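Side-chain contacts in arginine phosphatase Ywle (Geobacillus stearothermophilus, PDB 4PIC), which removes phosphate from phosphoarginine residues in proteins by hydrolysis, probably counteracting the protein arginine kinase McsB: residues T13-M18 with I115-G120; E45-A50 with E124-A129. All coordinates share one frame; numbering follows the deposited sequence.

Contact 1 (T13-M18 with I115-G120); sequences TCRSPM and IADPFG. With PO4 (phosphate ion), chain C.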
loop_
_atom_site.group_PDB
_atom_site.type_symbol
_atom_site.label_atom_id
_atom_site.label_comp_id
_atom_site.label_asym_id
_atom_site.label_seq_id
_atom_site.Cartn_x
_atom_site.Cartn_y
_atom_site.Cartn_z
ATOM N N THR A 13 6.607 7.921 -7.911
ATOM C CA THR A 13 6.956 9.277 -8.369
ATOM C C THR A 13 8.347 9.704 -7.910
ATOM O O THR A 13 8.940 10.615 -8.489
ATOM C CB THR A 13 5.951 10.360 -7.902
ATOM O OG1 THR A 13 5.873 10.362 -6.473
ATOM C CG2 THR A 13 4.568 10.111 -8.490
ATOM N N CYS A 14 8.874 9.044 -6.882
ATOM C CA CYS A 14 10.128 9.485 -6.286
ATOM C C CYS A 14 11.259 8.449 -6.374
ATOM O O CYS A 14 12.052 8.483 -7.314
ATOM C CB CYS A 14 9.870 10.002 -4.870
ATOM S SG CYS A 14 8.700 11.398 -4.880
ATOM N N ARG A 15 11.342 7.515 -5.432
ATOM C CA ARG A 15 12.480 6.595 -5.439
ATOM C C ARG A 15 12.500 5.620 -6.608
ATOM O O ARG A 15 13.510 5.519 -7.295
ATOM C CB ARG A 15 12.615 5.833 -4.118
ATOM C CG ARG A 15 13.034 6.720 -2.945
ATOM C CD ARG A 15 12.983 5.948 -1.642
ATOM N NE ARG A 15 11.611 5.718 -1.200
ATOM C CZ ARG A 15 11.287 5.265 0.004
ATOM N NH1 ARG A 15 12.239 4.999 0.890
ATOM N NH2 ARG A 15 10.013 5.097 0.323
ATOM N N SER A 16 11.416 4.893 -6.852
ATOM C CA SER A 16 11.480 3.892 -7.923
ATOM C C SER A 16 11.707 4.476 -9.326
ATOM O O SER A 16 12.425 3.869 -10.111
ATOM C CB SER A 16 10.328 2.868 -7.877
ATOM O OG SER A 16 9.050 3.464 -7.995
ATOM N N PRO A 17 11.138 5.656 -9.637
ATOM C CA PRO A 17 11.495 6.234 -10.941
ATOM C C PRO A 17 12.957 6.645 -11.029
ATOM O O PRO A 17 13.561 6.561 -12.108
ATOM C CB PRO A 17 10.590 7.463 -11.046
ATOM C CG PRO A 17 9.418 7.124 -10.177
ATOM C CD PRO A 17 10.005 6.374 -9.023
HETATM N N MSE A 18 13.549 7.064 -9.917
HETATM C CA MSE A 18 14.971 7.373 -9.941
HETATM C C MSE A 18 15.796 6.112 -10.192
HETATM O O MSE A 18 16.730 6.117 -10.997
HETATM C CB MSE A 18 15.422 8.053 -8.648
HETATM C CG MSE A 18 14.969 9.510 -8.547
HETATM SE SE MSE A 18 15.827 10.539 -7.124
HETATM C CE MSE A 18 15.074 9.596 -5.590
ATOM N N ILE A 115 16.269 2.436 0.953
ATOM C CA ILE A 115 16.697 3.652 0.275
ATOM C C ILE A 115 16.121 4.843 1.043
ATOM O O ILE A 115 14.962 4.803 1.475
ATOM C CB ILE A 115 16.218 3.672 -1.190
ATOM C CG1 ILE A 115 16.811 2.488 -1.959
ATOM C CG2 ILE A 115 16.553 5.010 -1.855
ATOM C CD1 ILE A 115 18.327 2.471 -1.981
ATOM N N ALA A 116 16.931 5.879 1.250
ATOM C CA ALA A 116 16.482 7.075 1.973
ATOM C C ALA A 116 15.142 7.595 1.453
ATOM O O ALA A 116 14.948 7.720 0.244
ATOM C CB ALA A 116 17.536 8.171 1.892
ATOM N N ASP A 117 14.229 7.906 2.374
ATOM C CA ASP A 117 12.912 8.436 2.029
ATOM C C ASP A 117 12.888 9.957 2.146
ATOM O O ASP A 117 12.987 10.500 3.250
ATOM C CB ASP A 117 11.854 7.846 2.968
ATOM C CG ASP A 117 10.441 8.102 2.489
ATOM O OD1 ASP A 117 10.244 8.951 1.600
ATOM O OD2 ASP A 117 9.508 7.461 3.012
ATOM N N PRO A 118 12.737 10.662 1.014
ATOM C CA PRO A 118 12.675 12.124 1.141
ATOM C C PRO A 118 11.407 12.638 1.835
ATOM O O PRO A 118 11.408 13.773 2.322
ATOM C CB PRO A 118 12.712 12.604 -0.314
ATOM C CG PRO A 118 13.329 11.499 -1.076
ATOM C CD PRO A 118 12.848 10.234 -0.389
ATOM N N PHE A 119 10.359 11.815 1.883
ATOM C CA PHE A 119 9.045 12.234 2.391
ATOM C C PHE A 119 8.570 13.500 1.689
ATOM O O PHE A 119 7.988 14.386 2.316
ATOM C CB PHE A 119 9.062 12.466 3.912
ATOM C CG PHE A 119 9.382 11.240 4.721
ATOM C CD1 PHE A 119 10.643 11.070 5.269
ATOM C CD2 PHE A 119 8.416 10.267 4.953
ATOM C CE1 PHE A 119 10.950 9.944 6.018
ATOM C CE2 PHE A 119 8.716 9.133 5.705
ATOM C CZ PHE A 119 9.984 8.976 6.240
ATOM N N GLY A 120 8.824 13.588 0.388
ATOM C CA GLY A 120 8.485 14.779 -0.372
ATOM C C GLY A 120 9.215 16.015 0.128
ATOM O O GLY A 120 8.748 17.145 -0.057
HETATM P P PO4 C . 6.913 6.407 -1.381
HETATM O O1 PO4 C . 6.122 6.561 -2.655
HETATM O O2 PO4 C . 6.024 6.693 -0.196
HETATM O O3 PO4 C . 7.475 5.028 -1.289
HETATM O O4 PO4 C . 8.014 7.440 -1.399
#
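R15 reaches from the first turn of helix 15-25 to the loop I115-G120 and to a bound phosphate. CB turns CG to the side of the backbone N, anti to the carbonyl carbon (chi1 -69°). R15 CG lies 4.3 Å from P118 CD. R15 CD is packed more closely, 3.7 Å from I115 CG2 and 3.2 Å from the carbonyl oxygen A116 O. That oxygen is buried here and has no partner in the model. The chain then bends at chi3, which brings the guanidinium beside the phosphate.

These residues belong to the phosphate-binding loop of the low molecular weight phosphatase fold and to the loop that carries the probable general acid. C9, its side chain about 5 Å from that of R15, is the nucleophile. R15 is probably an active-site residue and D117 the likely proton donor, as in relatives.

At the tip, R15 NH1 donates to I115 O (2.8 Å) almost in the guanidinium plane, with a bent N-H...O angle of 137°. R15 NH2 donates to the phosphate O3 (3.0 Å), also at the edge. Together the two bonds help to fix the rotation of the group. The D117 carboxylate stacks over one face, the planes 25° apart. D117 OD2 is 3.6 Å from R15 NH2, a long salt bridge of charges alone. D117 OD1 accepts from F119 N (2.9 Å), above the carboxylate plane, closing an Asx turn. G11 N and T10 N also bind the phosphate.

Contact 2 (E45-A50 with E124-A129); sequences EASVHA and EVYRAA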
loop_
_atom_site.group_PDB
_atom_site.type_symbol
_atom_site.label_atom_id
_atom_site.label_comp_id
_atom_site.label_asym_id
_atom_site.label_seq_id
_atom_site.Cartn_x
_atom_site.Cartn_y
_atom_site.Cartn_z
ATOM N N GLU A 45 3.892 12.466 -13.442
ATOM C CA GLU A 45 5.312 12.703 -13.669
ATOM C C GLU A 45 6.104 12.306 -12.428
ATOM O O GLU A 45 5.550 12.251 -11.325
ATOM C CB GLU A 45 5.553 14.189 -13.937
ATOM C CG GLU A 45 4.880 14.739 -15.179
ATOM C CD GLU A 45 5.880 15.342 -16.140
ATOM O OE1 GLU A 45 6.865 14.653 -16.473
ATOM O OE2 GLU A 45 5.697 16.507 -16.551
ATOM N N ALA A 46 7.399 12.041 -12.605
ATOM C CA ALA A 46 8.294 11.968 -11.460
ATOM C C ALA A 46 8.225 13.318 -10.757
ATOM O O ALA A 46 7.980 14.353 -11.399
ATOM C CB ALA A 46 9.718 11.670 -11.913
ATOM N N SER A 47 8.418 13.329 -9.442
ATOM C CA SER A 47 8.341 14.584 -8.702
ATOM C C SER A 47 9.451 15.540 -9.132
ATOM O O SER A 47 10.468 15.132 -9.702
ATOM C CB SER A 47 8.399 14.356 -7.197
ATOM O OG SER A 47 9.679 13.922 -6.800
ATOM N N VAL A 48 9.246 16.827 -8.884
ATOM C CA VAL A 48 10.178 17.817 -9.402
ATOM C C VAL A 48 11.591 17.640 -8.856
ATOM O O VAL A 48 12.562 17.781 -9.598
ATOM C CB VAL A 48 9.659 19.277 -9.198
ATOM C CG1 VAL A 48 9.560 19.634 -7.713
ATOM C CG2 VAL A 48 10.547 20.249 -9.926
ATOM N N HIS A 49 11.726 17.299 -7.577
ATOM C CA HIS A 49 13.059 17.116 -7.014
ATOM C C HIS A 49 13.729 15.872 -7.589
ATOM O O HIS A 49 14.944 15.868 -7.776
ATOM C CB HIS A 49 13.034 17.032 -5.488
ATOM C CG HIS A 49 12.882 18.359 -4.805
ATOM N ND1 HIS A 49 12.494 18.469 -3.487
ATOM C CD2 HIS A 49 13.086 19.622 -5.248
ATOM C CE1 HIS A 49 12.452 19.746 -3.150
ATOM N NE2 HIS A 49 12.802 20.466 -4.198
ATOM N N ALA A 50 12.944 14.830 -7.872
ATOM C CA ALA A 50 13.501 13.629 -8.508
ATOM C C ALA A 50 14.019 14.020 -9.886
ATOM O O ALA A 50 15.135 13.651 -10.278
ATOM C CB ALA A 50 12.456 12.526 -8.615
ATOM N N GLU A 124 17.901 18.000 -0.943
ATOM C CA GLU A 124 19.073 17.335 -0.388
ATOM C C GLU A 124 18.813 15.870 -0.061
ATOM O O GLU A 124 19.700 15.031 -0.210
ATOM C CB GLU A 124 19.583 18.066 0.860
ATOM C CG GLU A 124 20.258 19.406 0.579
ATOM C CD GLU A 124 19.274 20.531 0.342
ATOM O OE1 GLU A 124 18.100 20.387 0.739
ATOM O OE2 GLU A 124 19.680 21.560 -0.239
ATOM N N VAL A 125 17.599 15.556 0.371
ATOM C CA VAL A 125 17.273 14.170 0.683
ATOM C C VAL A 125 17.033 13.367 -0.597
ATOM O O VAL A 125 17.368 12.188 -0.661
ATOM C CB VAL A 125 16.085 14.051 1.648
ATOM C CG1 VAL A 125 15.968 12.620 2.161
ATOM C CG2 VAL A 125 16.281 15.007 2.816
ATOM N N TYR A 126 16.460 14.002 -1.615
ATOM C CA TYR A 126 16.380 13.370 -2.932
ATOM C C TYR A 126 17.764 13.054 -3.470
ATOM O O TYR A 126 17.984 11.998 -4.073
ATOM C CB TYR A 126 15.648 14.268 -3.925
ATOM C CG TYR A 126 14.140 14.175 -3.797
ATOM C CD1 TYR A 126 13.451 14.938 -2.858
ATOM C CD2 TYR A 126 13.403 13.334 -4.625
ATOM C CE1 TYR A 126 12.074 14.847 -2.741
ATOM C CE2 TYR A 126 12.026 13.238 -4.513
ATOM C CZ TYR A 126 11.371 14.003 -3.570
ATOM O OH TYR A 126 9.998 13.928 -3.438
ATOM N N ARG A 127 18.707 13.965 -3.255
ATOM C CA ARG A 127 20.067 13.752 -3.731
ATOM C C ARG A 127 20.710 12.600 -2.968
ATOM O O ARG A 127 21.396 11.776 -3.552
ATOM C CB ARG A 127 20.898 15.035 -3.601
ATOM C CG ARG A 127 22.174 15.027 -4.421
ATOM C CD ARG A 127 22.868 16.386 -4.396
ATOM N NE ARG A 127 22.117 17.397 -5.129
ATOM C CZ ARG A 127 21.634 18.512 -4.590
ATOM N NH1 ARG A 127 21.824 18.764 -3.301
ATOM N NH2 ARG A 127 20.964 19.377 -5.338
ATOM N N ALA A 128 20.472 12.527 -1.664
ATOM C CA ALA A 128 21.006 11.444 -0.848
ATOM C C ALA A 128 20.484 10.095 -1.345
ATOM O O ALA A 128 21.255 9.119 -1.472
ATOM C CB ALA A 128 20.621 11.652 0.606
ATOM N N ALA A 129 19.182 10.046 -1.631
ATOM C CA ALA A 129 18.557 8.833 -2.158
ATOM C C ALA A 129 19.147 8.474 -3.521
ATOM O O ALA A 129 19.473 7.314 -3.784
ATOM C CB ALA A 129 17.051 9.009 -2.265
#
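Y126 lays its ring against the start of helix 48-56, where S47, H49 and A50 meet it. H49 CB sits over the centre of one face, 3.5 Å from the ring centroid and only 15° off the normal. This is a CH-pi contact. The imidazole follows with its edge toward the same ring, an offset edge-to-face pair. The centroids are 5.3 Å apart and the planes stand at 71°. H49 ND1 is 3.7 Å from Y126 CE1. Near Y126 CD2 lie the backbone A50 N, at 3.6 Å, and the methyl A50 CB, at 4.2 Å. S47 OG approaches the far end of the ring obliquely, 3.3 Å from Y126 CE2.

Chi1 of Y126 (-81°) sets CG beside the backbone N, anti to the carbonyl carbon, and the ring projects from its helix to the N-terminal turn of the other. S47 is the N-cap residue of that turn, so the ring packs where helix 48-56 begins. H49 ND1 makes a weak hydrogen bond to G121 O, which may help to hold the imidazole. An alanine at Y126 is likely to open a gap between the two helices, with H49 CB deprived of its aromatic face and the imidazole freer to turn.

P118, C14 and V53 also touch Y126. Further out, R127 forms a salt bridge with E56 and packs on V53, joining the same two helices again. M18 of helix 15-25 touches both A50 and A129, and so helices 48-56 and 123-150 meet beside helix 15-25.

In the fold
The centres of contacts 1 and 2 lie about 6 Å apart. Their segments alternate along the chain: 13-18, 45-50, 115-120, 124-129. Helix 15-25 follows strand 3-9 of the four-stranded parallel sheet, and helix 123-150 follows the loop 115-120. The contacts meet directly. T13 O probably accepts a hydrogen bond from S47 N (2.9 Å). C14 SG packs on Y126 OH at 3.2 Å. Contact 1 holds the probable catalytic arginine and the likely proton donor. Contact 2 lies beside it, with Y126 and S47 next to C14 and S47 near T13, which is important for substrate discrimination. The helix packing therefore probably borders the substrate site.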